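Local coordinates for protein Pex (Synechococcus elongatus PCC 7942, PDB 2E1N) that modifies the cyanobacterial circadian clock as a period extender and is probably a DNA-binding transcriptional regulator of the PadR-like family, at residues L34-C37 with Y38-V42; T69-Y72 with T73-F77. All coordinates share one frame; numbering follows the deposited sequence.

Contact 1: L34-C37 with Y38-V42; sequences LAVC and YVLAV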
ATOM      1  N   LEU B  34       8.892   4.267  -6.938  1.00 32.40           N
ATOM      2  CA  LEU B  34       8.931   2.840  -7.176  1.00 32.42           C
ATOM      3  C   LEU B  34       8.960   2.523  -8.649  1.00 32.07           C
ATOM      4  O   LEU B  34       9.619   1.553  -9.053  1.00 31.71           O
ATOM      5  CB  LEU B  34       7.697   2.136  -6.597  1.00 33.70           C
ATOM      6  CG  LEU B  34       7.677   2.077  -5.090  1.00 35.57           C
ATOM      7  CD1 LEU B  34       6.245   1.930  -4.550  1.00 39.89           C
ATOM      8  CD2 LEU B  34       8.589   0.910  -4.694  1.00 42.35           C
ATOM      9  N   ALA B  35       8.281   3.326  -9.458  1.00 31.90           N
ATOM     10  CA  ALA B  35       8.293   3.083 -10.922  1.00 31.16           C
ATOM     11  C   ALA B  35       9.691   3.249 -11.527  1.00 31.77           C
ATOM     12  O   ALA B  35      10.068   2.470 -12.402  1.00 32.10           O
ATOM     13  CB  ALA B  35       7.315   3.998 -11.623  1.00 31.21           C
ATOM     14  N   VAL B  36      10.453   4.257 -11.096  1.00 31.96           N
ATOM     15  CA  VAL B  36      11.831   4.399 -11.549  1.00 31.46           C
ATOM     16  C   VAL B  36      12.649   3.140 -11.243  1.00 31.57           C
ATOM     17  O   VAL B  36      13.379   2.633 -12.096  1.00 31.72           O
ATOM     18  CB  VAL B  36      12.493   5.678 -10.973  1.00 32.56           C
ATOM     19  CG1 VAL B  36      14.068   5.588 -11.213  1.00 30.91           C
ATOM     20  CG2 VAL B  36      11.914   6.877 -11.576  1.00 31.32           C
ATOM     21  N   CYS B  37      12.521   2.606 -10.024  1.00 31.34           N
ATOM     22  CA  CYS B  37      13.297   1.406  -9.637  1.00 31.28           C
ATOM     23  C   CYS B  37      12.835   0.144 -10.363  1.00 30.08           C
ATOM     24  O   CYS B  37      13.664  -0.677 -10.785  1.00 30.00           O
ATOM     25  CB  CYS B  37      13.225   1.238  -8.139  1.00 32.62           C
ATOM     26  SG  CYS B  37      13.926   2.705  -7.323  1.00 36.39           S
ATOM     27  N   TYR B  38      11.517  -0.020 -10.513  1.00 30.31           N
ATOM     28  CA  TYR B  38      10.963  -1.146 -11.301  1.00 30.37           C
ATOM     29  C   TYR B  38      11.453  -1.105 -12.766  1.00 31.42           C
ATOM     30  O   TYR B  38      11.936  -2.085 -13.325  1.00 31.35           O
ATOM     31  CB  TYR B  38       9.418  -1.132 -11.255  1.00 30.19           C
ATOM     32  CG  TYR B  38       8.808  -1.968 -12.380  1.00 30.78           C
ATOM     33  CD1 TYR B  38       8.973  -3.356 -12.417  1.00 31.38           C
ATOM     34  CD2 TYR B  38       8.097  -1.368 -13.396  1.00 29.35           C
ATOM     35  CE1 TYR B  38       8.454  -4.109 -13.490  1.00 28.38           C
ATOM     36  CE2 TYR B  38       7.564  -2.122 -14.447  1.00 28.27           C
ATOM     37  CZ  TYR B  38       7.791  -3.489 -14.487  1.00 29.31           C
ATOM     38  OH  TYR B  38       7.314  -4.274 -15.501  1.00 31.58           O
ATOM     39  N   VAL B  39      11.321   0.043 -13.406  1.00 30.24           N
ATOM     40  CA  VAL B  39      11.752   0.146 -14.792  1.00 30.28           C
ATOM     41  C   VAL B  39      13.212  -0.212 -14.909  1.00 31.25           C
ATOM     42  O   VAL B  39      13.600  -1.003 -15.772  1.00 31.75           O
ATOM     43  CB  VAL B  39      11.459   1.547 -15.336  1.00 30.98           C
ATOM     44  CG1 VAL B  39      12.117   1.775 -16.688  1.00 29.85           C
ATOM     45  CG2 VAL B  39       9.914   1.772 -15.399  1.00 30.27           C
ATOM     46  N   LEU B  40      14.044   0.305 -14.022  1.00 30.65           N
ATOM     47  CA  LEU B  40      15.455  -0.033 -14.071  1.00 29.43           C
ATOM     48  C   LEU B  40      15.763  -1.505 -13.824  1.00 30.99           C
ATOM     49  O   LEU B  40      16.635  -2.072 -14.494  1.00 31.97           O
ATOM     50  CB  LEU B  40      16.254   0.887 -13.147  1.00 30.27           C
ATOM     51  CG  LEU B  40      16.370   2.354 -13.637  1.00 27.47           C
ATOM     52  CD1 LEU B  40      17.168   3.168 -12.605  1.00 29.77           C
ATOM     53  CD2 LEU B  40      16.977   2.516 -15.086  1.00 33.20           C
ATOM     54  N   ALA B  41      15.007  -2.132 -12.919  1.00 31.26           N
ATOM     55  CA  ALA B  41      15.108  -3.590 -12.681  1.00 31.08           C
ATOM     56  C   ALA B  41      14.860  -4.378 -13.985  1.00 31.29           C
ATOM     57  O   ALA B  41      15.586  -5.348 -14.255  1.00 31.51           O
ATOM     58  CB  ALA B  41      14.148  -4.022 -11.571  1.00 32.18           C
ATOM     59  N   VAL B  42      13.881  -3.956 -14.783  1.00 31.09           N
ATOM     60  CA  VAL B  42      13.600  -4.576 -16.079  1.00 31.62           C
ATOM     61  C   VAL B  42      14.725  -4.357 -17.078  1.00 31.05           C
ATOM     62  O   VAL B  42      15.223  -5.307 -17.686  1.00 31.82           O
ATOM     63  CB  VAL B  42      12.246  -4.098 -16.663  1.00 31.27           C
ATOM     64  CG1 VAL B  42      12.005  -4.696 -18.064  1.00 33.49           C
ATOM     65  CG2 VAL B  42      11.108  -4.460 -15.707  1.00 31.50           C
TER

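Contact 2: T69-Y72 with T73-F77; sequences TVLY and TALKF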
ATOM      1  N   THR B  69       0.676   7.656 -16.910  1.00 34.16           N
ATOM      2  CA  THR B  69       1.099   8.918 -16.343  1.00 35.91           C
ATOM      3  C   THR B  69       2.412   8.786 -15.532  1.00 33.93           C
ATOM      4  O   THR B  69       3.400   9.532 -15.711  1.00 33.24           O
ATOM      5  CB  THR B  69       0.001   9.397 -15.383  1.00 37.43           C
ATOM      6  OG1 THR B  69      -1.307   9.178 -15.974  1.00 44.44           O
ATOM      7  CG2 THR B  69       0.214  10.839 -15.056  1.00 38.62           C
ATOM      8  N   VAL B  70       2.407   7.822 -14.643  1.00 32.32           N
ATOM      9  CA  VAL B  70       3.569   7.580 -13.758  1.00 32.43           C
ATOM     10  C   VAL B  70       4.731   6.981 -14.549  1.00 31.88           C
ATOM     11  O   VAL B  70       5.901   7.361 -14.350  1.00 33.16           O
ATOM     12  CB  VAL B  70       3.195   6.713 -12.583  1.00 32.32           C
ATOM     13  CG1 VAL B  70       4.473   6.244 -11.847  1.00 31.94           C
ATOM     14  CG2 VAL B  70       2.202   7.458 -11.681  1.00 33.50           C
ATOM     15  N   LEU B  71       4.425   6.102 -15.493  1.00 31.49           N
ATOM     16  CA  LEU B  71       5.475   5.556 -16.375  1.00 33.20           C
ATOM     17  C   LEU B  71       6.210   6.664 -17.128  1.00 33.05           C
ATOM     18  O   LEU B  71       7.427   6.688 -17.188  1.00 31.29           O
ATOM     19  CB  LEU B  71       4.900   4.555 -17.366  1.00 33.35           C
ATOM     20  CG  LEU B  71       5.882   4.034 -18.421  1.00 34.35           C
ATOM     21  CD1 LEU B  71       7.068   3.347 -17.780  1.00 39.86           C
ATOM     22  CD2 LEU B  71       5.115   3.165 -19.452  1.00 38.24           C
ATOM     23  N   TYR B  72       5.472   7.615 -17.672  1.00 32.87           N
ATOM     24  CA  TYR B  72       6.133   8.625 -18.477  1.00 35.09           C
ATOM     25  C   TYR B  72       6.897   9.609 -17.616  1.00 34.55           C
ATOM     26  O   TYR B  72       7.962  10.081 -18.014  1.00 35.04           O
ATOM     27  CB  TYR B  72       5.153   9.223 -19.452  1.00 37.02           C
ATOM     28  CG  TYR B  72       5.030   8.268 -20.648  1.00 44.30           C
ATOM     29  CD1 TYR B  72       3.901   7.471 -20.831  1.00 49.80           C
ATOM     30  CD2 TYR B  72       6.104   8.083 -21.524  1.00 49.59           C
ATOM     31  CE1 TYR B  72       3.813   6.579 -21.901  1.00 51.62           C
ATOM     32  CE2 TYR B  72       6.036   7.190 -22.578  1.00 51.01           C
ATOM     33  CZ  TYR B  72       4.898   6.440 -22.762  1.00 52.86           C
ATOM     34  OH  TYR B  72       4.826   5.565 -23.825  1.00 52.76           O
ATOM     35  N   THR B  73       6.410   9.855 -16.401  1.00 34.33           N
ATOM     36  CA  THR B  73       7.178  10.580 -15.365  1.00 34.10           C
ATOM     37  C   THR B  73       8.526   9.920 -15.078  1.00 33.18           C
ATOM     38  O   THR B  73       9.615  10.564 -15.043  1.00 30.69           O
ATOM     39  CB  THR B  73       6.374  10.661 -14.073  1.00 35.01           C
ATOM     40  OG1 THR B  73       5.181  11.441 -14.330  1.00 38.26           O
ATOM     41  CG2 THR B  73       7.203  11.308 -12.946  1.00 36.98           C
ATOM     42  N   ALA B  74       8.464   8.627 -14.878  1.00 31.47           N
ATOM     43  CA  ALA B  74       9.673   7.839 -14.592  1.00 31.50           C
ATOM     44  C   ALA B  74      10.614   7.801 -15.764  1.00 31.49           C
ATOM     45  O   ALA B  74      11.860   7.970 -15.598  1.00 31.20           O
ATOM     46  CB  ALA B  74       9.282   6.433 -14.218  1.00 31.08           C
ATOM     47  N   LEU B  75      10.075   7.580 -16.949  1.00 30.66           N
ATOM     48  CA  LEU B  75      10.956   7.559 -18.149  1.00 31.00           C
ATOM     49  C   LEU B  75      11.612   8.903 -18.427  1.00 31.53           C
ATOM     50  O   LEU B  75      12.788   8.948 -18.742  1.00 33.29           O
ATOM     51  CB  LEU B  75      10.259   7.096 -19.385  1.00 30.84           C
ATOM     52  CG  LEU B  75       9.674   5.679 -19.377  1.00 30.65           C
ATOM     53  CD1 LEU B  75       8.676   5.519 -20.555  1.00 32.90           C
ATOM     54  CD2 LEU B  75      10.792   4.697 -19.383  1.00 33.98           C
ATOM     55  N   LYS B  76      10.869   9.981 -18.299  1.00 32.05           N
ATOM     56  CA  LYS B  76      11.421  11.296 -18.517  1.00 32.80           C
ATOM     57  C   LYS B  76      12.536  11.597 -17.518  1.00 32.80           C
ATOM     58  O   LYS B  76      13.563  12.157 -17.896  1.00 33.38           O
ATOM     59  CB  LYS B  76      10.335  12.348 -18.424  1.00 34.54           C
ATOM     60  CG  LYS B  76      10.816  13.719 -18.820  1.00 38.55           C
ATOM     61  CD  LYS B  76       9.787  14.790 -18.488  1.00 43.56           C
ATOM     62  CE  LYS B  76       9.917  15.985 -19.443  1.00 46.57           C
ATOM     63  NZ  LYS B  76       8.898  17.048 -19.199  1.00 49.66           N
ATOM     64  N   PHE B  77      12.341  11.259 -16.245  1.00 32.36           N
ATOM     65  CA  PHE B  77      13.360  11.450 -15.212  1.00 31.51           C
ATOM     66  C   PHE B  77      14.634  10.726 -15.589  1.00 30.73           C
ATOM     67  O   PHE B  77      15.733  11.275 -15.543  1.00 31.01           O
ATOM     68  CB  PHE B  77      12.860  10.944 -13.860  1.00 31.69           C
ATOM     69  CG  PHE B  77      13.900  10.902 -12.790  1.00 31.83           C
ATOM     70  CD1 PHE B  77      14.374  12.080 -12.220  1.00 33.83           C
ATOM     71  CD2 PHE B  77      14.474   9.697 -12.381  1.00 33.09           C
ATOM     72  CE1 PHE B  77      15.368  12.041 -11.240  1.00 36.01           C
ATOM     73  CE2 PHE B  77      15.449   9.655 -11.430  1.00 35.25           C
ATOM     74  CZ  PHE B  77      15.904  10.848 -10.837  1.00 35.72           C
TER

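Contact 1: L34-C37 with Y38-V42
Val36 and Leu40 meet one helical turn apart because their torsions send a branch of each along the same side of the helix. In Val36, CG1 is anti to the backbone N (chi1 167°). In Leu40, CG is anti to the carbonyl carbon (chi1 -71°) and beside the backbone N. This sets it over the carbonyl of Val36, with CG 3.4 Å from Val36 O. The two side chains run side by side and point the same way. Their touch is light: Val36 CG1 is 4.2 Å from Leu40 CD1. Val39 also covers a carbonyl, one residue earlier, where its CG2 comes to 3.1 Å from Ala35 O.

The backbone here is regular alpha helix, with four successive i to i+4 bonds. Tyr38 N donates to Leu34 O at 2.9 Å, and this bond is nearly straight (168° at the hydrogen). Val39 N, Leu40 N and Ala41 N repeat the pattern with the carbonyls of Ala35, Val36 and Cys37. The longest of the four is Leu40 N to Val36 O, at 3.1 Å. Tyr38 sends its ring away from the preceding turn, and its buried OH is hydrogen-bonded to Leu53 O of helix 50-60.

All the touching residues are buried, and different sides of helix 32-43 face different neighbours. Cys37 and Ala41 pack on Trp118 of helix 110-123, and Tyr38 also meets that indole ring. Leu34 and Cys37 reach Phe22 of the second subunit. Val36 and Leu40 rest on Leu78 of helix 68-80, while Val42 lies against helix 50-60. Helix 32-43 is thus a central helix of the fold, surrounded by three others of its own chain and touched by the partner subunit.

Contact 2: T69-Y72 with T73-F77
The phenol ring of Tyr72 receives Leu75 obliquely, along the CD2-CE2 side. Leu75 CD1 is 3.7 Å from Tyr72 CE2, and the two side chains lie side by side, pointing the same way. Tyr101 of strand 98-103 packs on both. The helix is 68-80, which follows helix 50-60 and precedes strands 84-89 and 98-103, which probably form the wing. This order fits a winged helix-turn-helix, as expected for the PadR-like family, in which the helix at this place is usually the recognition helix. A role in DNA reading is therefore probable here.

Leu75 also has a second neighbour. With chi1 at -61°, its CG stands beside the backbone N and faces Leu71. There Leu71 and Leu75 cross at a slant, with Leu71 CG 3.8 Å from Leu75 CD1. Leu75 CG sits close to Leu71 O as well. With an alanine here, the Tyr72 ring would probably lose the leucine methyl beside its CD2-CE2 side and be freer to turn, and a gap would open beside Leu71.

Main-chain bonds follow the usual helical pattern. Leu75 N donates to Leu71 O at 2.8 Å, and Ala74 N and Lys76 N bond to Val70 O and Tyr72 O. Lys76 runs out extended from the exposed side, while Leu71 packs inward on Leu53 and Ile54 of helix 50-60. Thr73 OG1 lies 3.0 Å from Thr69 O, the carbonyl that also accepts Thr73 N at 3.1 Å. Thr73 CB is 3.3 Å from Val70 O.

Contact 1 comes first along the chain, on helix 32-43. Contact 2 follows on helix 68-80, after helix 50-60. Their centres are about 11 Å apart, and the two helices pack directly on each other. Ala35 CB is 3.6 Å from Val70 CG1, and Val36 CG2 is 3.8 Å from Ala74 CB. Val39 and Leu71 continue this apolar interface. Contact 1 is wholly buried, whereas contact 2 is buried on one side and exposed on the other. Helix 32-43 thus backs helix 68-80 in what is probably a winged helix-turn-helix domain. Both helices also touch Met13 of the second subunit, through Val36 and Phe77, which ties this core to the dimer.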